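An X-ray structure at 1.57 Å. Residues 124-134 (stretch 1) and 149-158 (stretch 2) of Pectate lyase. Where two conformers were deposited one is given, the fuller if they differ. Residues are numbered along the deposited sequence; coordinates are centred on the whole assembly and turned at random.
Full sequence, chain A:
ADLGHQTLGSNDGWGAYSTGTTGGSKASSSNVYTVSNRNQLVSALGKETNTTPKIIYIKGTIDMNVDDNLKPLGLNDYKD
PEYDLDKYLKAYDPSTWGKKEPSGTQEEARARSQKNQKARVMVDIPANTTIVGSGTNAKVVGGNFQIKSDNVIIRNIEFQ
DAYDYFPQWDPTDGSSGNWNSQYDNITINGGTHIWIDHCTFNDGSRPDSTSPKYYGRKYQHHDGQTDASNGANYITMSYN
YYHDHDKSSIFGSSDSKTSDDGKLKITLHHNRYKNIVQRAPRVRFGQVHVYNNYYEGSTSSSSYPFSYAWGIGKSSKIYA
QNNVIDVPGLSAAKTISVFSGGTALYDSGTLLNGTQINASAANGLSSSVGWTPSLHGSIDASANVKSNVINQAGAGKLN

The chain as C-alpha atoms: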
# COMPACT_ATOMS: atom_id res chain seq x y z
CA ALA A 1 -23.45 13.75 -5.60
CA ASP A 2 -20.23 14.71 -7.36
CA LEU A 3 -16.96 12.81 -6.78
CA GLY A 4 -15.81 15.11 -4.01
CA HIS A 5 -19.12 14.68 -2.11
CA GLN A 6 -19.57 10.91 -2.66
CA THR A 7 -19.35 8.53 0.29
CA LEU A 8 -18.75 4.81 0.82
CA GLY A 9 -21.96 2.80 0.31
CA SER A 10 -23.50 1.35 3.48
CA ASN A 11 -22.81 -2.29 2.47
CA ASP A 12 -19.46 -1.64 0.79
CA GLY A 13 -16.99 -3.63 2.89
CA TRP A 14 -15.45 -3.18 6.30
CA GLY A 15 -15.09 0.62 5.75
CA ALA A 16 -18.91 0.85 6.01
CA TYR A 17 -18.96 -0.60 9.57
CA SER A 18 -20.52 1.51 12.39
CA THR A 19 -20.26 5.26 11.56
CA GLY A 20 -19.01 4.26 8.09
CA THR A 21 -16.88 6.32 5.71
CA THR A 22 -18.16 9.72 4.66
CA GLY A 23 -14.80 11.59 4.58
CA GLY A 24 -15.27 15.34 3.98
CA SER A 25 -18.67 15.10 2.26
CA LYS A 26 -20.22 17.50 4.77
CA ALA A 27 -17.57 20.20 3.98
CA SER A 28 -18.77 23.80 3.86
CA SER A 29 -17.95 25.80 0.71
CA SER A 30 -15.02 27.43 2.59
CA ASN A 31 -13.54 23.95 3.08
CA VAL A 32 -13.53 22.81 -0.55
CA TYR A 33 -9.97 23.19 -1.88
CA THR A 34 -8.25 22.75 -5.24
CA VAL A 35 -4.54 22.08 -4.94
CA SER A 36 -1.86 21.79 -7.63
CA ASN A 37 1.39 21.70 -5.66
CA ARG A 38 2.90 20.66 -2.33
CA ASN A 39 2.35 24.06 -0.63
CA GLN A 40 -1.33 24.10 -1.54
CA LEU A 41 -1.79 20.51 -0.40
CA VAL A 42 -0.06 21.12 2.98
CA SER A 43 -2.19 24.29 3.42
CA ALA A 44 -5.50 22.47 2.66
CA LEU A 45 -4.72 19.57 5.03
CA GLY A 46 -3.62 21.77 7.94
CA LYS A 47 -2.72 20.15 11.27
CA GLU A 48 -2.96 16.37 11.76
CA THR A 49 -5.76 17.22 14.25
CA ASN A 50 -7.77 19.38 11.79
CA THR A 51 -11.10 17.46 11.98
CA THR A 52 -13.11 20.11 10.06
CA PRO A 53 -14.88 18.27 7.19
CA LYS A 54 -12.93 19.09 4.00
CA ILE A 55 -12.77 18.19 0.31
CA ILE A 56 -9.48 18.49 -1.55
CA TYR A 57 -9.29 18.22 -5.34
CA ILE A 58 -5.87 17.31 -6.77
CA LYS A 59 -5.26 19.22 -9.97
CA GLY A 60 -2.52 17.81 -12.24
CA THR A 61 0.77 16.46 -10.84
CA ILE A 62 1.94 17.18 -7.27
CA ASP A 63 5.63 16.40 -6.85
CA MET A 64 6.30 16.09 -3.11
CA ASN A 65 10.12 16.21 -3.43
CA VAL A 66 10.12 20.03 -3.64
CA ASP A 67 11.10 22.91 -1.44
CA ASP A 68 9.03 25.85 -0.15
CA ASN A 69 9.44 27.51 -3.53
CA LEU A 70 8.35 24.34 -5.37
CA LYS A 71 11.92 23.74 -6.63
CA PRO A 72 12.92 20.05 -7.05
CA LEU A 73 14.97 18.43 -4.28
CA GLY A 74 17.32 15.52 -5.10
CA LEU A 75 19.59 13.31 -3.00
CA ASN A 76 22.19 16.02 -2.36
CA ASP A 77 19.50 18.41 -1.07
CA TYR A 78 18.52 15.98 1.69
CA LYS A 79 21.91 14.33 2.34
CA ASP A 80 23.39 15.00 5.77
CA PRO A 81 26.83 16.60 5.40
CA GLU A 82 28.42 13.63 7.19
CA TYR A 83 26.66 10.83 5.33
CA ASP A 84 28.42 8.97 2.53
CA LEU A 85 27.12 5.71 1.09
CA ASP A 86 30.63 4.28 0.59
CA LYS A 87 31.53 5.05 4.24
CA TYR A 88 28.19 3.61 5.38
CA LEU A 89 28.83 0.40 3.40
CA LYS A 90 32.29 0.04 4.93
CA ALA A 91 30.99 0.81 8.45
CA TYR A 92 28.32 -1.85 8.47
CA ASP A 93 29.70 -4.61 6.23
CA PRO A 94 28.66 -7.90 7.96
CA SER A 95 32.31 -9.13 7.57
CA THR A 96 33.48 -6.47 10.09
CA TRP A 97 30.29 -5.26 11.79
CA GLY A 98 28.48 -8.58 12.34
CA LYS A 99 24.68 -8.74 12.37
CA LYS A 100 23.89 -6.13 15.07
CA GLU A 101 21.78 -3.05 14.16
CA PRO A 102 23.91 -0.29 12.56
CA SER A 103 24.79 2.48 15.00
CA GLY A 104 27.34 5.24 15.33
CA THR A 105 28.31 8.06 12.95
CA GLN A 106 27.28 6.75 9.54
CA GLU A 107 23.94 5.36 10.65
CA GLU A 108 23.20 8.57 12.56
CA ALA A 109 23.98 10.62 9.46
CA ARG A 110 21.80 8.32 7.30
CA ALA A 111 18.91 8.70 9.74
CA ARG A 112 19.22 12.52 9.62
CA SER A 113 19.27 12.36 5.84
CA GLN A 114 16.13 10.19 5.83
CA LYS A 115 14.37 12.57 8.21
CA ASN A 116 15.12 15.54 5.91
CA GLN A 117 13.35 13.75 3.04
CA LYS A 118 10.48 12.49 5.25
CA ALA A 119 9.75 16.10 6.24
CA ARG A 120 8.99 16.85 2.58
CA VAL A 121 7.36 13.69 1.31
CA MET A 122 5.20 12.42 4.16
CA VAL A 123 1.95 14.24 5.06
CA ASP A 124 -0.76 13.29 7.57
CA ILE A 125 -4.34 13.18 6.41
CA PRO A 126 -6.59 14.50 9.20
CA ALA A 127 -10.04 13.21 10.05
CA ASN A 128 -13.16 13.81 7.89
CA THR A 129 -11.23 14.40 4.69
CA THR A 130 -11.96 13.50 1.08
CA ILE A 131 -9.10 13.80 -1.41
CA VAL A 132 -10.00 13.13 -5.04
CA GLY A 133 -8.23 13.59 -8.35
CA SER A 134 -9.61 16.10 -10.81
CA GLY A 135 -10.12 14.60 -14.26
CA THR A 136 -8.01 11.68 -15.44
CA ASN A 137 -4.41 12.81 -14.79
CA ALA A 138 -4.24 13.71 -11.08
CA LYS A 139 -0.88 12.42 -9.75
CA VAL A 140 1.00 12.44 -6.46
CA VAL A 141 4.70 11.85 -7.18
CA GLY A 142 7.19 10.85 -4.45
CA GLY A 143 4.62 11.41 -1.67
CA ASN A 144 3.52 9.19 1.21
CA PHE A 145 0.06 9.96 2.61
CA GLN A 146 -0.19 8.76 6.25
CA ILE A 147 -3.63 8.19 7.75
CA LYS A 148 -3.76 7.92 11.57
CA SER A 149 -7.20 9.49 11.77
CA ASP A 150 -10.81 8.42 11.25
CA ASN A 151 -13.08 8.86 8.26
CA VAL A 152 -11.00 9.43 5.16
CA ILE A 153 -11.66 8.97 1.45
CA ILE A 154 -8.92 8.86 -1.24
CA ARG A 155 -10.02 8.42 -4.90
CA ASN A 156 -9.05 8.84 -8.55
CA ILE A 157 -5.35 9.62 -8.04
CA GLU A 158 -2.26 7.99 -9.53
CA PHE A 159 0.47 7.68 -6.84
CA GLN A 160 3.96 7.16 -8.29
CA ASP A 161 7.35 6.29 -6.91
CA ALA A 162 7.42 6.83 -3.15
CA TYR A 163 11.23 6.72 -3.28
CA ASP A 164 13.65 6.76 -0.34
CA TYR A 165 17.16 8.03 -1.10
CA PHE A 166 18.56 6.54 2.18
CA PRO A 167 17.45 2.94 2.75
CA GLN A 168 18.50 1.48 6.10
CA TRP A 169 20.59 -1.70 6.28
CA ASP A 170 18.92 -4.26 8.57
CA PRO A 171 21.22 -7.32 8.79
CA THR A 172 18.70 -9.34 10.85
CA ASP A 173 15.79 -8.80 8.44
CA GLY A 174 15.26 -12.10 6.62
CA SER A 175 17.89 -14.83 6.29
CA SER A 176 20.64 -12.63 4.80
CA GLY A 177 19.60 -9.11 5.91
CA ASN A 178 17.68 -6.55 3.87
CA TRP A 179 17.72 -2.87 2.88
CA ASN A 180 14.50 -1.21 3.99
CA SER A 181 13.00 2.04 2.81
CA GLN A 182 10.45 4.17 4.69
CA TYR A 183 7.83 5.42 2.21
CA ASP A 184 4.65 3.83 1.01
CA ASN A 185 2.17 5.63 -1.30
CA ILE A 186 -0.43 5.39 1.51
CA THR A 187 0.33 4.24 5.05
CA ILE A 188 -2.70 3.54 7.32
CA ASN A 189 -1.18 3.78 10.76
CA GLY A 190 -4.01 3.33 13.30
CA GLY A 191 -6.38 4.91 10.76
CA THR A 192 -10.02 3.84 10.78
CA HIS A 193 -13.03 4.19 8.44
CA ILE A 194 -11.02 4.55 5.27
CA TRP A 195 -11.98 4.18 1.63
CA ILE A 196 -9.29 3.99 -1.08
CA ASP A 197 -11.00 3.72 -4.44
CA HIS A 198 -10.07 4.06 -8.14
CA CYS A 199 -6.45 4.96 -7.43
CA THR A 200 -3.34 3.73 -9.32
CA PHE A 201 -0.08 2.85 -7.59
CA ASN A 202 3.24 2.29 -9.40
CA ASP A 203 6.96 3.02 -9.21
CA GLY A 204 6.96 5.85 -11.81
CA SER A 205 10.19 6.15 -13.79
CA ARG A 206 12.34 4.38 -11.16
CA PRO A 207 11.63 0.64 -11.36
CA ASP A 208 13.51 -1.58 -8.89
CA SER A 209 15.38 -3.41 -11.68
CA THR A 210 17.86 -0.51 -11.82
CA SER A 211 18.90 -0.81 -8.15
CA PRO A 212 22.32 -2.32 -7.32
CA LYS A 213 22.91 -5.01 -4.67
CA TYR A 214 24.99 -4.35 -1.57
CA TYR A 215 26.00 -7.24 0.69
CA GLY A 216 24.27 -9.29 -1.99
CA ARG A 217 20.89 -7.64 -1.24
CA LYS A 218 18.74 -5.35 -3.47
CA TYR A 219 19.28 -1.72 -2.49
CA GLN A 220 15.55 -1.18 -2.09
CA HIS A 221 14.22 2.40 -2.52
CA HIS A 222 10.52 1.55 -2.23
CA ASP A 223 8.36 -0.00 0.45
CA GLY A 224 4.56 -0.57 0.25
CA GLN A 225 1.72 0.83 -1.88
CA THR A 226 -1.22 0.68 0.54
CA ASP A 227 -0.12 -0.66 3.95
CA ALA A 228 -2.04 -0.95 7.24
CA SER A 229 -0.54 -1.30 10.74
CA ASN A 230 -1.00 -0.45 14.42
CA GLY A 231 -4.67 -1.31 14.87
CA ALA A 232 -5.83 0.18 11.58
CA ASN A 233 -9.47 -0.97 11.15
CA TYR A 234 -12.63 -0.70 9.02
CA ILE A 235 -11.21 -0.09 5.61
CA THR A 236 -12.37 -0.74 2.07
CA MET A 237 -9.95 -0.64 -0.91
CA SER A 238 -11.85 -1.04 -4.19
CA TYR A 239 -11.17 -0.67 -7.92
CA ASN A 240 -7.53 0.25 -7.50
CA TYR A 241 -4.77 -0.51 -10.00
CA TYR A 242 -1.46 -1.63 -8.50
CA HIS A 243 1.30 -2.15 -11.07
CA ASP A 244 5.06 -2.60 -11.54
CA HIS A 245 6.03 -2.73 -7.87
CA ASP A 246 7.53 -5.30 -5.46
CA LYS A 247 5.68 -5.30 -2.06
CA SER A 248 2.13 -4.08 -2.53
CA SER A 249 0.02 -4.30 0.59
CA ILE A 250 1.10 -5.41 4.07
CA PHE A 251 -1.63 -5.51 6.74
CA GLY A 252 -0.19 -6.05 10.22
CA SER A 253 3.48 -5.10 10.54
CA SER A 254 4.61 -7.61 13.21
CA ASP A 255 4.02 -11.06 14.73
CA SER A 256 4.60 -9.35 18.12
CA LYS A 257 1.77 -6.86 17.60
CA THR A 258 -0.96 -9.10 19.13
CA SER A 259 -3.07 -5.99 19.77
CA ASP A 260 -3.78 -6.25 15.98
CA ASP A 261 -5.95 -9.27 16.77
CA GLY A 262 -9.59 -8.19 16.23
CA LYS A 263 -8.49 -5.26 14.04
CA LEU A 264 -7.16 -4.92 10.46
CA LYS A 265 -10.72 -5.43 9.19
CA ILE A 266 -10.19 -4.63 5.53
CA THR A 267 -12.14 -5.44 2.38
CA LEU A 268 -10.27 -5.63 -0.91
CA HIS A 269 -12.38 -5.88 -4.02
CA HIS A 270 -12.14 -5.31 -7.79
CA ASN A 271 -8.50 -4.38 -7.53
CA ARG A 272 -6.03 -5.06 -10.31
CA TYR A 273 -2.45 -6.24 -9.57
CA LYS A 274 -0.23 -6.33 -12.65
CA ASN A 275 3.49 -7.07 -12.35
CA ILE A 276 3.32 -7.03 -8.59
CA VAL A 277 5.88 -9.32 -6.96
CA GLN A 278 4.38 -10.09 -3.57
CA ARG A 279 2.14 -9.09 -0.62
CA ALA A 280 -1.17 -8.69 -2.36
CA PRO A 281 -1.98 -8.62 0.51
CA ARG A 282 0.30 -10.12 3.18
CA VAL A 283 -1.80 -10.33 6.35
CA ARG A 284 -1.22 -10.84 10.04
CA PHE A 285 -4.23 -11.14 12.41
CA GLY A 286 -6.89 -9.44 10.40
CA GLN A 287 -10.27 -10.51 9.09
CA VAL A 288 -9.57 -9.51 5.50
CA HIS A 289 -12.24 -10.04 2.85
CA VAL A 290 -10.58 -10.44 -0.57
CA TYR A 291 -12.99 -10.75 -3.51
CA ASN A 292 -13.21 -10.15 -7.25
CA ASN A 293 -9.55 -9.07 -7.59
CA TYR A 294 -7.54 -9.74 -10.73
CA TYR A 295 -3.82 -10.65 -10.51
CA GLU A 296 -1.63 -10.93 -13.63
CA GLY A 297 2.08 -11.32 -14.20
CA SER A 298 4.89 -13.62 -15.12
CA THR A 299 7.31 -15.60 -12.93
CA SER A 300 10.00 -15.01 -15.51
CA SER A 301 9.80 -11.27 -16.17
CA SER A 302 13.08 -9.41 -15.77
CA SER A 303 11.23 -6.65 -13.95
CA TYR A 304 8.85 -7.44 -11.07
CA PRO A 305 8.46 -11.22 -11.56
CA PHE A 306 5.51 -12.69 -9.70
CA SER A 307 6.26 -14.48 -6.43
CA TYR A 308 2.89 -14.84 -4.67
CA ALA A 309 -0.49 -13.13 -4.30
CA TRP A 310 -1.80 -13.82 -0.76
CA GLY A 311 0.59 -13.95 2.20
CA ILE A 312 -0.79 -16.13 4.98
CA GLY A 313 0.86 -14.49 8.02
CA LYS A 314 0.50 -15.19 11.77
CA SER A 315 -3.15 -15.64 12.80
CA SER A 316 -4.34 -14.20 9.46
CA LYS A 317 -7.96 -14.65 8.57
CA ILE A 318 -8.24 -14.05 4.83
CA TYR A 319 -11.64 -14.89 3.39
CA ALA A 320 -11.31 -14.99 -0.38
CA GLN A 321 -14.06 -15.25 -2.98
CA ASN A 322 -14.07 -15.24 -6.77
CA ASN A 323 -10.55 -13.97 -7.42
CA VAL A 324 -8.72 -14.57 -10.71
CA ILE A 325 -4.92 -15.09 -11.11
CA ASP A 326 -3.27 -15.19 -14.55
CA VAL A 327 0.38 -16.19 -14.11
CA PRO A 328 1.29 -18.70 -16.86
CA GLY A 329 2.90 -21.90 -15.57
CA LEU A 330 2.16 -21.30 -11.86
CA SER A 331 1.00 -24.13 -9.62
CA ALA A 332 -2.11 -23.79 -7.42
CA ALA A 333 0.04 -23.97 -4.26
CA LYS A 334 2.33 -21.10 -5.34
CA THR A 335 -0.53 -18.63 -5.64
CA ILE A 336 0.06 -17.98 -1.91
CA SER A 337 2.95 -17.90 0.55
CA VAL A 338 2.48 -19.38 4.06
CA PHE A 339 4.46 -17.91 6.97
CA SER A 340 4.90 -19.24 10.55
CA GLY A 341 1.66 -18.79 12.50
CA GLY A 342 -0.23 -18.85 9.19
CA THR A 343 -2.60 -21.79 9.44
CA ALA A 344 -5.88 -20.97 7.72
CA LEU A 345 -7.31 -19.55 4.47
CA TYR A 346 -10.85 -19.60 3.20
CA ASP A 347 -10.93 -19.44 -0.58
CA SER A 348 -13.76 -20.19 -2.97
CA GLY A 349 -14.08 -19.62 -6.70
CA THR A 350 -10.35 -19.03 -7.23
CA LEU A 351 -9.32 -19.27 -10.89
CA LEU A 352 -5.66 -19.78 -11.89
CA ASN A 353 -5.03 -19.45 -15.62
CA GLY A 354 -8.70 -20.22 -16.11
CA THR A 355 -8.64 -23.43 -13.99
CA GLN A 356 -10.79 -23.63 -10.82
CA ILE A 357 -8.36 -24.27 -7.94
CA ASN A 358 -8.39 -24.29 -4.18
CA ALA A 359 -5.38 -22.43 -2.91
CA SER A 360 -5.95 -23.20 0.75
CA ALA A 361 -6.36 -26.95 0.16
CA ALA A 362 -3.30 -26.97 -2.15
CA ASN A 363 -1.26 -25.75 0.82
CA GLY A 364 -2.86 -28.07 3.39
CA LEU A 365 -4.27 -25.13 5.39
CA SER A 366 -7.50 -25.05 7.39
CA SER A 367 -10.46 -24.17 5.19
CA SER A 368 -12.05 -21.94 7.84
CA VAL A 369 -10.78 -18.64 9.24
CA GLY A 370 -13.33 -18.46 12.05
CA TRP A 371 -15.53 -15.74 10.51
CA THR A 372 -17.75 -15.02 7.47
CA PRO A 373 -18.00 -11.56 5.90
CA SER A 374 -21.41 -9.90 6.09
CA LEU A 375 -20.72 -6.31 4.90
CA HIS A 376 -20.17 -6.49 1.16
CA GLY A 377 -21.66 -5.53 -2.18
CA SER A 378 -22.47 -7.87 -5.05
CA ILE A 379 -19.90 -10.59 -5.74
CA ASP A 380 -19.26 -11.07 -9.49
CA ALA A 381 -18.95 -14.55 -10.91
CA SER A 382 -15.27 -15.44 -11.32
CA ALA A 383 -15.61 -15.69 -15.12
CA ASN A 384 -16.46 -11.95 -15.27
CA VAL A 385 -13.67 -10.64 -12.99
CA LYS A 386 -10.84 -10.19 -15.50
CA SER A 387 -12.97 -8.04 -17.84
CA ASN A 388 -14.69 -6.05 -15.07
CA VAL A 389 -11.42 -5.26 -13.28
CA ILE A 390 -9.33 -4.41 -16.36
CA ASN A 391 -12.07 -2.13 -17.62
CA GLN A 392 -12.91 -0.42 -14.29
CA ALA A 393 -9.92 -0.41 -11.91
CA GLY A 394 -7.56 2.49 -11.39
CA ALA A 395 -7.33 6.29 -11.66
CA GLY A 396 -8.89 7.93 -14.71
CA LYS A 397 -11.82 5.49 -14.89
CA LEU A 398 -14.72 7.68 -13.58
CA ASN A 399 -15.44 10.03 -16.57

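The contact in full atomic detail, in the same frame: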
# COMPACT_ATOMS: atom_id res chain seq x y z
N ASP A 124 0.35 13.93 6.86
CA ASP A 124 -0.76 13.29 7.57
C ASP A 124 -2.08 13.80 7.07
O ASP A 124 -2.29 15.01 6.88
CB ASP A 124 -0.68 13.48 9.08
CG ASP A 124 0.57 12.81 9.71
OD1 ASP A 124 1.21 11.88 9.14
OD2 ASP A 124 0.93 13.22 10.83
N ILE A 125 -2.99 12.85 6.84
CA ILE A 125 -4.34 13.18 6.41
C ILE A 125 -5.25 13.22 7.65
O ILE A 125 -5.44 12.18 8.32
CB ILE A 125 -4.90 12.16 5.39
CG1 ILE A 125 -3.82 11.79 4.32
CG2 ILE A 125 -6.22 12.70 4.79
CD1 ILE A 125 -3.20 13.00 3.50
N PRO A 126 -5.77 14.41 7.98
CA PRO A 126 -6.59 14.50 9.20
C PRO A 126 -7.98 13.94 8.98
O PRO A 126 -8.37 13.59 7.85
CB PRO A 126 -6.67 16.02 9.44
CG PRO A 126 -6.66 16.62 8.06
CD PRO A 126 -5.77 15.68 7.22
N ALA A 127 -8.72 13.81 10.08
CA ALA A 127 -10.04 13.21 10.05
C ALA A 127 -11.04 13.97 9.17
O ALA A 127 -10.95 15.21 9.02
CB ALA A 127 -10.59 13.15 11.49
N ASN A 128 -12.04 13.24 8.67
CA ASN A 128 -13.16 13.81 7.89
C ASN A 128 -12.66 14.54 6.66
O ASN A 128 -12.95 15.73 6.44
CB ASN A 128 -14.02 14.75 8.77
CG ASN A 128 -14.40 14.12 10.10
OD1 ASN A 128 -14.86 12.99 10.16
ND2 ASN A 128 -14.20 14.86 11.19
N THR A 129 -11.87 13.81 5.86
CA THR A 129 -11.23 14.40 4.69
C THR A 129 -11.52 13.53 3.49
O THR A 129 -11.41 12.30 3.60
CB THR A 129 -9.73 14.46 4.87
OG1 THR A 129 -9.40 15.27 6.02
CG2 THR A 129 -9.05 15.05 3.65
N THR A 130 -11.87 14.17 2.37
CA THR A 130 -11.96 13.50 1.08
C THR A 130 -10.95 14.15 0.14
O THR A 130 -10.91 15.36 0.01
CB THR A 130 -13.36 13.62 0.45
OG1 THR A 130 -14.30 12.90 1.27
CG2 THR A 130 -13.37 13.09 -1.04
N ILE A 131 -10.09 13.32 -0.45
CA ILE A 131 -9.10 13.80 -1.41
C ILE A 131 -9.33 13.04 -2.70
O ILE A 131 -9.24 11.82 -2.73
CB ILE A 131 -7.63 13.58 -0.91
CG1 ILE A 131 -7.44 14.08 0.53
CG2 ILE A 131 -6.57 14.13 -1.96
CD1 ILE A 131 -6.00 13.90 1.10
N VAL A 132 -9.63 13.77 -3.78
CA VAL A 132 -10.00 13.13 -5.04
C VAL A 132 -9.26 13.80 -6.20
O VAL A 132 -9.04 15.01 -6.19
CB VAL A 132 -11.53 13.10 -5.32
CG1 VAL A 132 -12.29 12.31 -4.21
CG2 VAL A 132 -12.08 14.49 -5.42
N GLY A 133 -8.86 13.00 -7.17
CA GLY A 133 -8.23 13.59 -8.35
C GLY A 133 -9.21 14.28 -9.25
O GLY A 133 -10.34 13.80 -9.47
N SER A 134 -8.80 15.42 -9.80
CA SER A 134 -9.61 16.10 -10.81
C SER A 134 -9.29 15.52 -12.19
O SER A 134 -8.13 15.41 -12.59
CB SER A 134 -9.31 17.61 -10.79
OG SER A 134 -9.85 18.22 -9.64
N SER A 149 -5.93 8.93 11.34
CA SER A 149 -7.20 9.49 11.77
C SER A 149 -8.38 8.62 11.33
O SER A 149 -8.22 7.57 10.67
CB SER A 149 -7.31 10.87 11.14
OG SER A 149 -7.25 10.74 9.72
N ASP A 150 -9.58 9.08 11.66
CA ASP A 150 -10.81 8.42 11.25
C ASP A 150 -11.50 9.15 10.12
O ASP A 150 -11.54 10.38 10.10
CB ASP A 150 -11.79 8.33 12.44
CG ASP A 150 -13.06 7.51 12.13
OD1 ASP A 150 -12.97 6.26 12.24
OD2 ASP A 150 -14.15 8.06 11.83
N ASN A 151 -12.08 8.38 9.21
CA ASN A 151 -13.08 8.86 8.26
C ASN A 151 -12.44 9.62 7.10
O ASN A 151 -12.51 10.85 6.99
CB ASN A 151 -14.16 9.72 8.95
CG ASN A 151 -15.35 9.96 8.04
OD1 ASN A 151 -15.68 9.12 7.20
ND2 ASN A 151 -16.02 11.10 8.23
N VAL A 152 -11.81 8.85 6.22
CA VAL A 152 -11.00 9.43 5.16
C VAL A 152 -11.26 8.72 3.85
O VAL A 152 -11.28 7.47 3.81
CB VAL A 152 -9.46 9.41 5.51
CG1 VAL A 152 -8.61 9.85 4.30
CG2 VAL A 152 -9.14 10.31 6.74
N ILE A 153 -11.41 9.51 2.79
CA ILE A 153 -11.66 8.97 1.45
C ILE A 153 -10.55 9.45 0.51
O ILE A 153 -10.29 10.63 0.47
CB ILE A 153 -13.05 9.42 0.93
CG1 ILE A 153 -14.16 8.80 1.80
CG2 ILE A 153 -13.23 9.05 -0.53
CD1 ILE A 153 -15.55 9.35 1.47
N ILE A 154 -9.94 8.53 -0.24
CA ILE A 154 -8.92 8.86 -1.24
C ILE A 154 -9.32 8.18 -2.56
O ILE A 154 -9.42 6.95 -2.59
CB ILE A 154 -7.52 8.31 -0.83
CG1 ILE A 154 -7.14 8.72 0.62
CG2 ILE A 154 -6.46 8.71 -1.89
CD1 ILE A 154 -6.96 10.20 0.85
N ARG A 155 -9.55 8.96 -3.63
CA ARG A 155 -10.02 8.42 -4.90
C ARG A 155 -9.42 9.10 -6.12
O ARG A 155 -9.16 10.30 -6.10
CB ARG A 155 -11.57 8.50 -5.04
CG ARG A 155 -12.32 7.87 -3.83
CD ARG A 155 -13.85 8.02 -3.91
NE ARG A 155 -14.40 7.18 -4.98
CZ ARG A 155 -15.65 7.28 -5.42
NH1 ARG A 155 -16.47 8.19 -4.93
NH2 ARG A 155 -16.06 6.47 -6.39
N ASN A 156 -9.30 8.33 -7.19
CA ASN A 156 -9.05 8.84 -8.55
C ASN A 156 -7.72 9.57 -8.69
O ASN A 156 -7.62 10.58 -9.41
CB ASN A 156 -10.20 9.76 -9.01
CG ASN A 156 -10.18 9.97 -10.50
OD1 ASN A 156 -10.01 9.01 -11.26
ND2 ASN A 156 -10.43 11.21 -10.93
N ILE A 157 -6.70 9.05 -8.00
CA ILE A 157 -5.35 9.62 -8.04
C ILE A 157 -4.35 8.51 -8.39
O ILE A 157 -4.44 7.41 -7.86
CB ILE A 157 -4.93 10.23 -6.67
CG1 ILE A 157 -5.81 11.44 -6.31
CG2 ILE A 157 -3.42 10.66 -6.64
CD1 ILE A 157 -5.97 11.57 -4.77
N GLU A 158 -3.38 8.87 -9.20
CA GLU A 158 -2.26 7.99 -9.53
C GLU A 158 -1.09 8.38 -8.61
O GLU A 158 -0.56 9.50 -8.69
CB GLU A 158 -1.84 8.10 -11.01
CG GLU A 158 -0.60 7.21 -11.31
CD GLU A 158 -0.14 7.30 -12.76
OE1 GLU A 158 -0.86 7.92 -13.58
OE2 GLU A 158 0.91 6.71 -13.08
O HOH W 1 -14.57 10.80 12.54

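Two asparagines in left-handed backbone conformations lie side by side just before the bridged pairs that begin with Thr-129 and Val-152, and their side chains are joined. Asn-128 (phi/psi 59/54) and Asn-151 (78/74) have CA atoms 5.0 Å apart, and Asn-151 ND2 donates to Asn-128 OD1 at 2.9 Å, almost linearly. Asparagine suits these positions because it tolerates positive phi better than most residues, and its amide can both give and accept hydrogen bonds. Asn-128 OD1 also accepts a hydrogen bond from a water (3.2 Å to its O), which donates to Asp-150 OD2 (2.9 Å) as well, so that one water bridges the two stretches.

Beyond the corner at Asn-151 the strands run parallel, their axes 4.8 Å apart. The hydrogen bonds alternate in direction: Thr-129 N to Asn-151 O (3.2 Å), Ile-153 N to Thr-129 O (2.9 Å), Ile-131 N to Ile-153 O (2.8 Å), Arg-155 N to Ile-131 O (3.0 Å) and Gly-133 N to Arg-155 O (2.9 Å). Thr-129, Ile-131, Ile-153 and Arg-155 thus each use both backbone polar groups across the contact, as parallel pairing requires.

Side chains of bridged residues lie on the same face of the sheet, side by side. On one face Ile-131 CD1 meets Ile-154 CD1 at 3.8 Å, branched aliphatic groups that fill buried space well. On the other face Val-132 lies beside Arg-155, with Val-132 CG1 4.0 Å from Arg-155 CB, while the guanidinium leads away to partners elsewhere in the structure. Ile-131 CG2 also packs against Ile-157 CD1 at 3.8 Å.

At the far end, Asn-156, again at positive phi (63°), donates from ND2 to Gly-133 O at 3.0 Å. Glycine fits opposite it: an ideal CB on Gly-133 would lie 2.0 Å from Asn-156 O, a clash. Before the strands, Ser-149 has a side chain short enough to bring its hydroxyl to the neighbouring backbone, OG donating to Ile-125 O at 2.7 Å.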